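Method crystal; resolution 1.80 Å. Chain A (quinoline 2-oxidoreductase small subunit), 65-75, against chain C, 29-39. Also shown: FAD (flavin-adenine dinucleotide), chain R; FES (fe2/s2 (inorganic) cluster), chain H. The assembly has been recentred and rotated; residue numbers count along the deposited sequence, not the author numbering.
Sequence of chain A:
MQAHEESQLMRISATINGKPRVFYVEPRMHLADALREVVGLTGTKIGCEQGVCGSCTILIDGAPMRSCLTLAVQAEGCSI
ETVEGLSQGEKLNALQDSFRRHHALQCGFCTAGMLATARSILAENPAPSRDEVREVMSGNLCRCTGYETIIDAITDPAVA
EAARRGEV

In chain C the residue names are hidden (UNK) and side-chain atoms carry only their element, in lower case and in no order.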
# COMPACT_ATOMS: atom_id res chain seq x y z
N MET A 65 -2.10 32.17 -8.34
CA MET A 65 -2.39 31.89 -9.74
C MET A 65 -2.99 30.50 -9.89
O MET A 65 -2.74 29.62 -9.06
CB MET A 65 -1.11 31.94 -10.58
CG MET A 65 -0.47 33.30 -10.68
SD MET A 65 0.98 33.28 -11.75
CE MET A 65 1.61 34.97 -11.45
N ARG A 66 -3.78 30.30 -10.94
CA ARG A 66 -4.37 28.99 -11.19
C ARG A 66 -3.30 28.14 -11.86
O ARG A 66 -2.87 28.45 -12.98
CB ARG A 66 -5.58 29.11 -12.14
CG ARG A 66 -6.69 30.01 -11.66
CD ARG A 66 -7.29 29.57 -10.32
NE ARG A 66 -8.66 30.05 -10.20
CZ ARG A 66 -9.19 30.59 -9.11
NH1 ARG A 66 -10.45 31.00 -9.13
NH2 ARG A 66 -8.47 30.74 -8.00
N SER A 67 -2.85 27.07 -11.20
CA SER A 67 -1.82 26.23 -11.80
C SER A 67 -2.36 25.39 -12.95
O SER A 67 -1.58 24.90 -13.76
CB SER A 67 -1.17 25.33 -10.74
OG SER A 67 -2.14 24.59 -10.02
N CYS A 68 -3.67 25.21 -13.02
CA CYS A 68 -4.24 24.43 -14.12
C CYS A 68 -4.26 25.28 -15.40
O CYS A 68 -4.41 24.76 -16.50
CB CYS A 68 -5.66 23.97 -13.79
SG CYS A 68 -6.90 25.25 -13.80
N LEU A 69 -4.13 26.60 -15.23
CA LEU A 69 -4.12 27.51 -16.37
C LEU A 69 -2.74 28.14 -16.57
O LEU A 69 -2.61 29.23 -17.13
CB LEU A 69 -5.17 28.60 -16.20
CG LEU A 69 -6.63 28.13 -16.15
CD1 LEU A 69 -7.53 29.34 -16.30
CD2 LEU A 69 -6.92 27.13 -17.28
N THR A 70 -1.71 27.44 -16.09
CA THR A 70 -0.33 27.87 -16.24
C THR A 70 0.39 26.66 -16.83
O THR A 70 0.30 25.57 -16.29
CB THR A 70 0.34 28.20 -14.88
OG1 THR A 70 -0.38 29.26 -14.23
CG2 THR A 70 1.79 28.63 -15.10
N LEU A 71 1.10 26.83 -17.95
CA LEU A 71 1.81 25.69 -18.51
C LEU A 71 2.95 25.37 -17.55
O LEU A 71 3.54 26.28 -16.94
CB LEU A 71 2.40 26.02 -19.90
CG LEU A 71 1.46 26.41 -21.04
CD1 LEU A 71 2.28 26.64 -22.31
CD2 LEU A 71 0.43 25.31 -21.29
N ALA A 72 3.27 24.09 -17.40
CA ALA A 72 4.35 23.72 -16.51
C ALA A 72 5.63 24.41 -16.99
O ALA A 72 6.45 24.84 -16.18
CB ALA A 72 4.54 22.20 -16.51
N VAL A 73 5.80 24.52 -18.30
CA VAL A 73 7.00 25.17 -18.83
C VAL A 73 7.06 26.66 -18.49
O VAL A 73 8.12 27.27 -18.54
CB VAL A 73 7.16 24.99 -20.36
CG1 VAL A 73 7.35 23.52 -20.68
CG2 VAL A 73 5.96 25.55 -21.11
N GLN A 74 5.93 27.25 -18.11
CA GLN A 74 5.91 28.67 -17.75
C GLN A 74 6.37 28.89 -16.32
O GLN A 74 6.37 30.01 -15.82
CB GLN A 74 4.52 29.27 -17.97
CG GLN A 74 4.15 29.38 -19.44
CD GLN A 74 2.75 29.90 -19.67
OE1 GLN A 74 1.78 29.35 -19.14
NE2 GLN A 74 2.63 30.96 -20.45
N ALA A 75 6.78 27.81 -15.65
CA ALA A 75 7.26 27.92 -14.28
C ALA A 75 8.74 28.30 -14.28
O ALA A 75 9.31 28.64 -13.24
CB ALA A 75 7.06 26.60 -13.54
N UNK C 29 -0.09 32.44 -30.31
CA UNK C 29 0.53 33.18 -29.23
C UNK C 29 -0.11 32.83 -27.89
O UNK C 29 -1.29 32.52 -27.82
c UNK C 29 0.80 36.59 -31.08
c UNK C 29 1.18 35.19 -30.61
c UNK C 29 0.33 34.70 -29.44
c UNK C 29 0.66 35.46 -28.15
N UNK C 30 0.70 32.85 -26.83
CA UNK C 30 0.16 32.64 -25.50
C UNK C 30 0.73 33.76 -24.63
O UNK C 30 1.92 34.06 -24.69
c UNK C 30 0.52 31.27 -24.86
c UNK C 30 -0.14 31.18 -23.47
c UNK C 30 2.03 31.10 -24.72
c UNK C 30 0.05 29.86 -22.74
N UNK C 31 -0.15 34.41 -23.87
CA UNK C 31 0.23 35.48 -22.97
C UNK C 31 -0.02 34.97 -21.56
O UNK C 31 0.78 34.21 -21.02
c UNK C 31 -0.60 36.72 -23.26
N UNK C 32 -1.15 35.37 -20.96
CA UNK C 32 -1.46 34.92 -19.61
C UNK C 32 -2.07 33.52 -19.55
O UNK C 32 -2.11 32.90 -18.49
N UNK C 33 -2.56 33.05 -20.69
CA UNK C 33 -3.16 31.72 -20.79
C UNK C 33 -4.53 31.52 -20.17
O UNK C 33 -5.08 30.42 -20.26
N UNK C 34 -5.11 32.56 -19.57
CA UNK C 34 -6.41 32.44 -18.91
C UNK C 34 -7.62 32.25 -19.81
O UNK C 34 -8.71 31.92 -19.33
c UNK C 34 -5.43 33.87 -17.04
n UNK C 34 -4.02 31.94 -16.59
c UNK C 34 -6.62 33.62 -17.96
o UNK C 34 -5.73 32.36 -15.20
c UNK C 34 -5.07 32.65 -16.19
N UNK C 35 -7.46 32.45 -21.12
CA UNK C 35 -8.55 32.24 -22.07
C UNK C 35 -8.17 31.14 -23.05
O UNK C 35 -9.01 30.34 -23.47
o UNK C 35 -9.62 34.42 -22.04
c UNK C 35 -8.87 33.53 -22.84
N UNK C 36 -6.89 31.08 -23.41
CA UNK C 36 -6.39 30.08 -24.35
C UNK C 36 -6.33 28.67 -23.78
O UNK C 36 -6.74 27.72 -24.45
c UNK C 36 -2.91 29.95 -26.10
c UNK C 36 -4.99 30.48 -24.83
c UNK C 36 -4.31 29.46 -25.75
c UNK C 36 -5.16 29.27 -27.02
N UNK C 37 -5.83 28.53 -22.56
CA UNK C 37 -5.73 27.20 -21.97
C UNK C 37 -7.10 26.57 -21.75
O UNK C 37 -7.28 25.37 -21.96
c UNK C 37 -4.91 27.24 -20.67
c UNK C 37 -2.63 27.19 -19.62
c UNK C 37 -3.45 27.71 -20.81
c UNK C 37 -2.84 27.20 -22.10
N UNK C 38 -8.10 27.37 -21.33
CA UNK C 38 -9.40 26.72 -21.16
C UNK C 38 -9.86 26.16 -22.51
O UNK C 38 -10.43 25.07 -22.58
c UNK C 38 -10.28 27.86 -20.66
c UNK C 38 -8.07 28.68 -20.65
c UNK C 38 -9.32 28.62 -19.77
N UNK C 39 -9.60 26.91 -23.59
CA UNK C 39 -9.97 26.47 -24.93
C UNK C 39 -9.22 25.19 -25.29
O UNK C 39 -9.78 24.29 -25.91
c UNK C 39 -9.64 27.54 -25.98
c UNK C 39 -9.96 29.77 -27.05
c UNK C 39 -10.49 28.81 -25.99
c UNK C 39 -11.94 28.45 -26.27
PA FAD R . -4.25 34.26 -23.43
O1A FAD R . -5.31 33.36 -22.90
O2A FAD R . -2.98 33.82 -23.48
O5B FAD R . -4.73 34.31 -24.87
C5B FAD R . -5.83 35.13 -25.38
C4B FAD R . -5.90 34.98 -26.96
O4B FAD R . -5.21 36.18 -27.51
C3B FAD R . -5.22 33.77 -27.67
O3B FAD R . -5.90 33.40 -28.83
C2B FAD R . -3.78 34.31 -27.92
O2B FAD R . -3.15 33.69 -29.01
C1B FAD R . -4.04 35.74 -28.28
N9A FAD R . -3.01 36.69 -27.86
C8A FAD R . -2.58 36.94 -26.57
N7A FAD R . -1.79 38.01 -26.48
C5A FAD R . -1.68 38.47 -27.78
C6A FAD R . -0.97 39.64 -28.37
N6A FAD R . -0.22 40.48 -27.69
N1A FAD R . -1.12 39.78 -29.75
C2A FAD R . -1.89 38.92 -30.50
N3A FAD R . -2.56 37.83 -30.05
C4A FAD R . -2.39 37.61 -28.69
N1 FAD R . -12.27 38.32 -18.76
C2 FAD R . -13.05 39.40 -18.65
O2 FAD R . -13.08 40.26 -19.49
N3 FAD R . -14.05 39.49 -17.62
C4 FAD R . -14.31 38.44 -16.75
O4 FAD R . -15.19 38.56 -15.92
C4X FAD R . -13.51 37.22 -16.91
N5 FAD R . -13.72 36.14 -16.09
C5X FAD R . -12.87 35.05 -16.22
C6 FAD R . -13.10 33.93 -15.35
C7 FAD R . -12.30 32.79 -15.40
C7M FAD R . -12.60 31.62 -14.49
C8 FAD R . -11.16 32.74 -16.35
C8M FAD R . -10.24 31.54 -16.46
C9 FAD R . -10.90 33.85 -17.20
C9A FAD R . -11.75 35.00 -17.15
N10 FAD R . -11.58 36.18 -18.00
C10 FAD R . -12.44 37.24 -17.93
C1' FAD R . -10.56 36.12 -19.08
C2' FAD R . -9.26 36.91 -18.75
O2' FAD R . -9.52 38.31 -18.84
C3' FAD R . -8.21 36.44 -19.76
O3' FAD R . -6.94 36.61 -19.12
C4' FAD R . -8.24 37.25 -21.09
O4' FAD R . -9.51 37.15 -21.73
C5' FAD R . -7.18 36.66 -21.97
O5' FAD R . -5.80 37.30 -21.64
P FAD R . -4.60 36.40 -21.50
O1P FAD R . -3.42 37.35 -21.24
O2P FAD R . -4.78 35.36 -20.60
O3P FAD R . -4.37 35.77 -22.81
FE1 FES H . -10.24 24.50 -10.89
FE2 FES H . -7.66 25.10 -11.50
S1 FES H . -9.18 26.54 -11.08
S2 FES H . -8.60 23.03 -11.21
O HOH W 1 -4.31 32.53 -12.79

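Position 29 has four side-chain carbons, forked at the first, with one arm two carbons long. They are out of reach of the chain A stretch. This is Ile29(C); its backbone O accepts a very short hydrogen bond from FAD O2B (2.5 Å).

Position 30 repeats that pattern, four carbons forked at the first, but its CA-to-CB bond points toward the chain A stretch and its long arm ends 3.9 Å from Leu71(A) CD1. It is Ile30(C), and the terminal atom, CD1, also lies 3.6 Å from Gln74(A) NE2.

Position 31 carries a single carbon, its CA-to-CB bond pointing away from the chain A stretch: Ala31(C).

Position 32 has no side-chain atoms, so it is Gly32(C). Its N donates to FAD O1P (3.0 Å), and an ideal CB would clash with that same oxygen at 2.9 Å.

Position 33 is also bare, with a phi of 73° that by itself favours glycine. A CB would lie 3.4 Å from Leu69(A) O. Gly33(C) donates from N to FAD O2A (2.9 Å).

Position 34 shows three carbons, the third carrying one oxygen and one nitrogen: a terminal amide two methylenes from CA. The nitrogen is 3.1 Å from Leu69(A) O. This is Gln34(C). The bond from NE2 to Leu69(A) O is weak, with an angle of 122°; NE2 donates better to Gly32(C) O (2.9 Å, 160°). OE1 accepts from water 1 (2.8 Å), which in turn accepts from Arg66(A) N (2.9 Å).

Position 35 has one carbon and one oxygen, and its CA-to-CB bond points away from the chain A stretch: Ser35(C). OG and FAD O4' share a hydrogen bond of 2.7 Å.

Position 36 has four carbons forked at the second and makes no contact with the chain A stretch: Leu36(C). Its N donates to FAD O1A (2.8 Å).

Position 37 has the same fork, but its CA-to-CB bond points toward the stretch, one branch tip 3.2 Å from Leu69(A) C. It is Leu37(C); CD2 meets Leu71(A) CD2 at 3.9 Å.

Position 38 has three carbons closing a ring onto N, one of them 3.8 Å from Leu69(A) CD2: Pro38(C).

Position 39 has four carbons forked at the second, out of reach of the chain A stretch: Leu39(C).

The contact, burying 423 Å², centres on Leu69(A). Its CD2 packs against Leu37(C) CB (3.9 Å) and the Pro38(C) ring, while its CD1 reaches FAD C8M (3.5 Å). Leu71(A) extends the apolar patch to Ile30(C), and Gln34(C) adds the polar link, directly and through water. Cys68(A) SG meanwhile binds FES FE2 (2.4 Å), so adjacent residues of chain A touch both cofactors.

Chain C, residues 29-39: IIAGGQSLLPL
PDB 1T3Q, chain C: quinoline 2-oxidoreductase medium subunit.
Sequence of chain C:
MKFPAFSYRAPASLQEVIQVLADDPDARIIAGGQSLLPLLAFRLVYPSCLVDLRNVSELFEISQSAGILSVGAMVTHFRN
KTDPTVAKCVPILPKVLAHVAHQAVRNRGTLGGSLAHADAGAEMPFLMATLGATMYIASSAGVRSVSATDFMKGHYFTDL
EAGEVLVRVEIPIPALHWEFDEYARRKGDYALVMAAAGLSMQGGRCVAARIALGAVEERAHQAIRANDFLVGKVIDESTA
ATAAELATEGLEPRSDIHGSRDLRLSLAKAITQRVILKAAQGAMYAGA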